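Local coordinates for protein endo-beta-1,4-glucanase (cellulase B) (Bacillus halodurans, PDB 4V2X) that probably hydrolyses beta-1,4-glucan links as a three-module family 5 glycoside hydrolase, its family 46 carbohydrate-binding module contributing to breakdown of xyloglucan and beta-1,3-1,4-glucans, at residues Y122-Q127 with E177-H182; V170-L175 with N219-E224. All blocks are in the same frame, centred on the assembly; numbering follows the deposited sequence. Where two conformers were deposited one is given.

Interaction 1 (Y122-Q127 with E177-H182)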
loop_
_atom_site.group_PDB
_atom_site.type_symbol
_atom_site.label_atom_id
_atom_site.label_comp_id
_atom_site.label_asym_id
_atom_site.label_seq_id
_atom_site.Cartn_x
_atom_site.Cartn_y
_atom_site.Cartn_z
ATOM N N TYR A 122 21.585 -14.632 15.017
ATOM C CA TYR A 122 21.712 -15.371 13.756
ATOM C C TYR A 122 23.080 -15.197 13.085
ATOM O O TYR A 122 23.160 -14.804 11.910
ATOM C CB TYR A 122 20.606 -14.937 12.797
ATOM C CG TYR A 122 19.226 -15.266 13.292
ATOM C CD1 TYR A 122 18.723 -16.554 13.171
ATOM C CD2 TYR A 122 18.418 -14.294 13.875
ATOM C CE1 TYR A 122 17.457 -16.870 13.613
ATOM C CE2 TYR A 122 17.144 -14.603 14.328
ATOM C CZ TYR A 122 16.670 -15.891 14.189
ATOM O OH TYR A 122 15.406 -16.218 14.613
ATOM N N PRO A 123 24.165 -15.499 13.821
ATOM C CA PRO A 123 25.489 -15.230 13.267
ATOM C C PRO A 123 25.792 -16.073 12.034
ATOM O O PRO A 123 25.614 -17.293 12.052
ATOM C CB PRO A 123 26.436 -15.604 14.418
ATOM C CG PRO A 123 25.670 -16.590 15.229
ATOM C CD PRO A 123 24.243 -16.118 15.157
ATOM N N ILE A 124 26.247 -15.420 10.974
ATOM C CA ILE A 124 26.577 -16.127 9.747
ATOM C C ILE A 124 27.873 -16.897 9.977
ATOM O O ILE A 124 28.831 -16.342 10.524
ATOM C CB ILE A 124 26.718 -15.163 8.553
ATOM C CG1 ILE A 124 25.368 -14.501 8.256
ATOM C CG2 ILE A 124 27.229 -15.910 7.324
ATOM C CD1 ILE A 124 25.451 -13.312 7.324
ATOM N N ASP A 125 27.885 -18.174 9.591
ATOM C CA ASP A 125 29.103 -18.984 9.633
ATOM C C ASP A 125 30.215 -18.232 8.905
ATOM O O ASP A 125 30.106 -17.991 7.705
ATOM C CB ASP A 125 28.880 -20.355 8.976
ATOM C CG ASP A 125 30.179 -21.173 8.848
ATOM O OD1 ASP A 125 31.086 -21.021 9.687
ATOM O OD2 ASP A 125 30.303 -21.965 7.894
ATOM N N PRO A 126 31.292 -17.865 9.621
ATOM C CA PRO A 126 32.361 -17.089 8.968
ATOM C C PRO A 126 33.081 -17.829 7.842
ATOM O O PRO A 126 33.607 -17.200 6.922
ATOM C CB PRO A 126 33.351 -16.786 10.108
ATOM C CG PRO A 126 32.734 -17.257 11.359
ATOM C CD PRO A 126 31.533 -18.083 11.062
ATOM N N GLN A 127 33.120 -19.153 7.920
ATOM C CA GLN A 127 33.804 -19.959 6.918
ATOM C C GLN A 127 33.020 -19.930 5.616
ATOM O O GLN A 127 33.574 -19.745 4.532
ATOM C CB GLN A 127 33.972 -21.398 7.411
ATOM C CG GLN A 127 35.163 -21.603 8.341
ATOM C CD GLN A 127 35.027 -20.911 9.686
ATOM O OE1 GLN A 127 34.252 -21.337 10.542
ATOM N NE2 GLN A 127 35.799 -19.850 9.888
ATOM N N GLU A 177 22.055 -6.635 8.325
ATOM C CA GLU A 177 23.018 -5.890 9.140
ATOM C C GLU A 177 24.423 -6.486 9.002
ATOM O O GLU A 177 25.387 -5.760 8.760
ATOM C CB GLU A 177 22.577 -5.850 10.609
ATOM C CG GLU A 177 21.490 -4.821 10.877
ATOM C CD GLU A 177 20.985 -4.826 12.306
ATOM O OE1 GLU A 177 21.399 -5.702 13.097
ATOM O OE2 GLU A 177 20.159 -3.949 12.637
ATOM N N GLN A 178 24.525 -7.808 9.114
ATOM C CA GLN A 178 25.812 -8.503 8.998
ATOM C C GLN A 178 26.439 -8.386 7.618
ATOM O O GLN A 178 27.633 -8.121 7.504
ATOM C CB GLN A 178 25.664 -9.987 9.334
ATOM C CG GLN A 178 25.422 -10.272 10.808
ATOM C CD GLN A 178 25.208 -11.750 11.067
ATOM O OE1 GLN A 178 26.151 -12.530 11.039
ATOM N NE2 GLN A 178 23.965 -12.144 11.302
ATOM N N LEU A 179 25.647 -8.620 6.573
ATOM C CA LEU A 179 26.168 -8.540 5.214
ATOM C C LEU A 179 26.559 -7.120 4.844
ATOM O O LEU A 179 27.614 -6.907 4.252
ATOM C CB LEU A 179 25.149 -9.069 4.203
ATOM C CG LEU A 179 24.864 -10.564 4.308
ATOM C CD1 LEU A 179 23.689 -10.934 3.408
ATOM C CD2 LEU A 179 26.100 -11.376 3.963
ATOM N N SER A 180 25.700 -6.157 5.177
ATOM C CA SER A 180 25.979 -4.762 4.858
ATOM C C SER A 180 27.263 -4.318 5.550
ATOM O O SER A 180 28.087 -3.648 4.937
ATOM C CB SER A 180 24.794 -3.846 5.203
ATOM O OG SER A 180 24.602 -3.701 6.597
ATOM N N ASN A 181 27.451 -4.723 6.803
ATOM C CA ASN A 181 28.685 -4.394 7.525
ATOM C C ASN A 181 29.910 -5.068 6.917
ATOM O O ASN A 181 30.925 -4.407 6.671
ATOM C CB ASN A 181 28.581 -4.770 8.998
ATOM C CG ASN A 181 29.842 -4.426 9.769
ATOM O OD1 ASN A 181 30.601 -5.308 10.155
ATOM N ND2 ASN A 181 30.085 -3.140 9.961
ATOM N N HIS A 182 29.811 -6.373 6.664
ATOM C CA HIS A 182 30.911 -7.141 6.072
ATOM C C HIS A 182 31.387 -6.538 4.752
ATOM O O HIS A 182 32.587 -6.399 4.528
ATOM C CB HIS A 182 30.501 -8.604 5.847
ATOM C CG HIS A 182 31.614 -9.475 5.347
ATOM N ND1 HIS A 182 32.557 -10.033 6.183
ATOM C CD2 HIS A 182 31.940 -9.877 4.094
ATOM C CE1 HIS A 182 33.413 -10.742 5.470
ATOM N NE2 HIS A 182 33.062 -10.663 4.199
#

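Interaction 2 (V170-L175 with N219-E224)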
loop_
_atom_site.group_PDB
_atom_site.type_symbol
_atom_site.label_atom_id
_atom_site.label_comp_id
_atom_site.label_asym_id
_atom_site.label_seq_id
_atom_site.Cartn_x
_atom_site.Cartn_y
_atom_site.Cartn_z
ATOM N N VAL A 170 13.228 -9.748 12.695
ATOM C CA VAL A 170 14.450 -9.847 13.502
ATOM C C VAL A 170 15.559 -10.609 12.764
ATOM O O VAL A 170 16.698 -10.163 12.712
ATOM C CB VAL A 170 14.175 -10.515 14.874
ATOM C CG1 VAL A 170 15.470 -10.937 15.554
ATOM C CG2 VAL A 170 13.388 -9.571 15.777
ATOM N N LYS A 171 15.210 -11.756 12.198
ATOM C CA LYS A 171 16.165 -12.590 11.465
ATOM C C LYS A 171 16.671 -11.915 10.184
ATOM O O LYS A 171 17.873 -11.895 9.912
ATOM C CB LYS A 171 15.501 -13.923 11.131
ATOM C CG LYS A 171 16.446 -14.981 10.594
ATOM C CD LYS A 171 15.747 -16.323 10.531
ATOM C CE LYS A 171 16.600 -17.377 9.846
ATOM N NZ LYS A 171 15.958 -18.706 9.920
ATOM N N TYR A 172 15.740 -11.361 9.413
ATOM C CA TYR A 172 16.051 -10.639 8.175
ATOM C C TYR A 172 16.949 -9.434 8.452
ATOM O O TYR A 172 17.963 -9.244 7.783
ATOM C CB TYR A 172 14.740 -10.205 7.527
ATOM C CG TYR A 172 14.814 -9.481 6.208
ATOM C CD1 TYR A 172 14.946 -10.176 5.008
ATOM C CD2 TYR A 172 14.662 -8.101 6.147
ATOM C CE1 TYR A 172 14.964 -9.512 3.788
ATOM C CE2 TYR A 172 14.679 -7.432 4.934
ATOM C CZ TYR A 172 14.830 -8.138 3.763
ATOM O OH TYR A 172 14.832 -7.443 2.579
ATOM N N ARG A 173 16.574 -8.632 9.450
ATOM C CA ARG A 173 17.381 -7.485 9.859
ATOM C C ARG A 173 18.796 -7.923 10.223
ATOM O O ARG A 173 19.768 -7.317 9.785
ATOM C CB ARG A 173 16.719 -6.767 11.040
ATOM C CG ARG A 173 17.585 -5.731 11.740
ATOM C CD ARG A 173 16.773 -4.955 12.765
ATOM N NE ARG A 173 16.031 -3.863 12.150
ATOM C CZ ARG A 173 16.577 -2.697 11.822
ATOM N NH1 ARG A 173 17.864 -2.485 12.052
ATOM N NH2 ARG A 173 15.842 -1.749 11.260
ATOM N N SER A 174 18.904 -8.979 11.022
ATOM C CA SER A 174 20.216 -9.453 11.455
ATOM C C SER A 174 21.109 -9.831 10.274
ATOM O O SER A 174 22.286 -9.479 10.237
ATOM C CB SER A 174 20.091 -10.643 12.400
ATOM O OG SER A 174 21.387 -11.120 12.724
ATOM N N LEU A 175 20.545 -10.544 9.307
ATOM C CA LEU A 175 21.331 -10.989 8.165
ATOM C C LEU A 175 21.812 -9.804 7.342
ATOM O O LEU A 175 22.986 -9.742 6.982
ATOM C CB LEU A 175 20.541 -11.980 7.300
ATOM C CG LEU A 175 20.274 -13.354 7.920
ATOM C CD1 LEU A 175 19.522 -14.238 6.938
ATOM C CD2 LEU A 175 21.550 -14.052 8.356
ATOM N N ASN A 219 11.573 -4.763 1.737
ATOM C CA ASN A 219 12.377 -3.922 0.865
ATOM C C ASN A 219 12.835 -2.648 1.570
ATOM O O ASN A 219 13.945 -2.169 1.358
ATOM C CB ASN A 219 11.608 -3.576 -0.415
ATOM C CG ASN A 219 11.599 -4.718 -1.425
ATOM O OD1 ASN A 219 12.501 -5.551 -1.440
ATOM N ND2 ASN A 219 10.587 -4.743 -2.289
ATOM N N THR A 220 11.961 -2.111 2.412
ATOM C CA THR A 220 12.201 -0.828 3.068
ATOM C C THR A 220 13.207 -0.950 4.206
ATOM O O THR A 220 14.107 -0.119 4.336
ATOM C CB THR A 220 10.871 -0.262 3.588
ATOM O OG1 THR A 220 10.013 -0.033 2.472
ATOM C CG2 THR A 220 11.068 1.055 4.353
ATOM N N VAL A 221 13.058 -1.980 5.029
ATOM C CA VAL A 221 14.000 -2.198 6.116
ATOM C C VAL A 221 15.401 -2.532 5.580
ATOM O O VAL A 221 16.407 -2.127 6.145
ATOM C CB VAL A 221 13.500 -3.260 7.119
ATOM C CG1 VAL A 221 13.404 -4.638 6.485
ATOM C CG2 VAL A 221 14.398 -3.273 8.354
ATOM N N PHE A 222 15.450 -3.273 4.478
ATOM C CA PHE A 222 16.705 -3.570 3.795
ATOM C C PHE A 222 17.382 -2.268 3.366
ATOM O O PHE A 222 18.559 -2.047 3.651
ATOM C CB PHE A 222 16.395 -4.513 2.619
ATOM C CG PHE A 222 17.419 -4.535 1.525
ATOM C CD1 PHE A 222 18.577 -5.281 1.651
ATOM C CD2 PHE A 222 17.180 -3.871 0.330
ATOM C CE1 PHE A 222 19.502 -5.336 0.620
ATOM C CE2 PHE A 222 18.100 -3.917 -0.701
ATOM C CZ PHE A 222 19.263 -4.656 -0.556
ATOM N N PHE A 223 16.616 -1.393 2.727
ATOM C CA PHE A 223 17.113 -0.081 2.316
ATOM C C PHE A 223 17.675 0.696 3.512
ATOM O O PHE A 223 18.812 1.180 3.468
ATOM C CB PHE A 223 15.993 0.700 1.631
ATOM C CG PHE A 223 16.338 2.125 1.316
ATOM C CD1 PHE A 223 16.915 2.459 0.100
ATOM C CD2 PHE A 223 16.053 3.138 2.228
ATOM C CE1 PHE A 223 17.218 3.772 -0.197
ATOM C CE2 PHE A 223 16.356 4.456 1.931
ATOM C CZ PHE A 223 16.938 4.773 0.722
ATOM N N GLU A 224 16.878 0.790 4.573
ATOM C CA GLU A 224 17.262 1.545 5.778
ATOM C C GLU A 224 18.564 1.022 6.387
ATOM O O GLU A 224 19.463 1.797 6.715
ATOM C CB GLU A 224 16.148 1.490 6.823
ATOM C CG GLU A 224 14.964 2.398 6.533
ATOM C CD GLU A 224 13.866 2.270 7.576
ATOM O OE1 GLU A 224 13.197 1.212 7.624
ATOM O OE2 GLU A 224 13.676 3.220 8.362
#

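Interaction 1 (Y122-Q127 with E177-H182)
The side-chain amide of Q178 reaches from its helix to the loop at P123 and holds the backbone on both flanks of that proline. NE2 of Q178 donates to Y122 O at 2.8 Å, nearly straight at 171° and within the plane of its own amide, although it stands above the plane of the receiving carbonyl. In return, I124 N donates to Q178 OE1 at 2.9 Å, lying in the carbonyl plane on a lone pair. Glutamine suits the place because one group offers both a donor and an acceptor, and two bonds fix its rotation. Its chain runs extended beyond CG (chi2 177°), which gives it the necessary length. I124 slides past Q178 in the opposite direction, and its CD1 meets L179 CD2 at 3.9 Å; both I124 and L179 also touch W112 and L129. Further out, Q178 NE2 makes a weak hydrogen bond with S174 OG, one turn earlier on its helix. D125 sits at the N-cap of helix 126-141, where its OD1 accepts a weak capping bond from Q127 N. The two-bond glutamine pairing thus joins the loop leading into helix 126-141 to helix 165-183, on the outside of the (beta/alpha)8 barrel of family 5.

Interaction 2 (V170-L175 with N219-E224)
The phenol oxygen of Y172 makes its hydrogen bond with the carbonyl of L218 on the facing helix, and the same oxygen lies 3.3 Å from F222 CB, one turn beyond L218. Tyrosine fits here because its ring is long and apolar enough to bridge two helices, while its hydroxyl satisfies a backbone carbonyl in a buried setting. CG lies opposite the backbone N (chi1 -178°), which carries the ring toward helix 209-227. V221 meets it at the edge, near the ring plane, with CG1 3.4 Å from Y172 CE2; the two side chains slide past each other in opposite directions.

The two methyls of V221 divide the work. With chi1 at 65°, CG1 sits between the backbone N and the carbonyl carbon and packs on the tyrosine, whereas CG2 takes the R173 side, 3.6 Å from NH2 in the arginine conformer modelled here. A beta-branched residue thus serves two neighbours at once. The guanidinium finds its salt bridge with E177 on its own helix, and E224 OE1, 5.4 Å from R173 NH2, may add a long-range attraction.

D216 and D217, which bind calcium, stand just before N219 on the same helix, and N166 of the second subunit packs against F223 and E224. W176 sets its ring edge-to-face against both Y172 and F222, so three aromatic residues meet here. The axes of the two short segments approach to 10.1 Å and run in the same general direction, inclined by 33°. On the barrel side, N219 bonds through OD1 to S194 OG, just beyond strand 190-193, and F222 lies on L238 and L240 of strand 238-241, while T220 and F223 touch L262 of helix 249-262.

In the fold
Both interactions lie in the catalytic family 5 module, on the outer helical layer of its eight-stranded parallel barrel, with centres 13 Å apart. They share helix 165-183: interaction 2 uses its 170-175 part and interaction 1 the turns that follow, 177-182. Along the chain the segments alternate, running 122-127, 170-175, 177-182, 219-224, so each contact pairs the shared helix with a part of the chain that comes before or after it. The contacts meet directly, Y122 CE1 packing on K171 CD at 3.6 Å and I124 CG1 on L175 CD2 at 3.8 Å. Helix 165-183 is thus packed between the loop before helix 126-141 and helix 209-227.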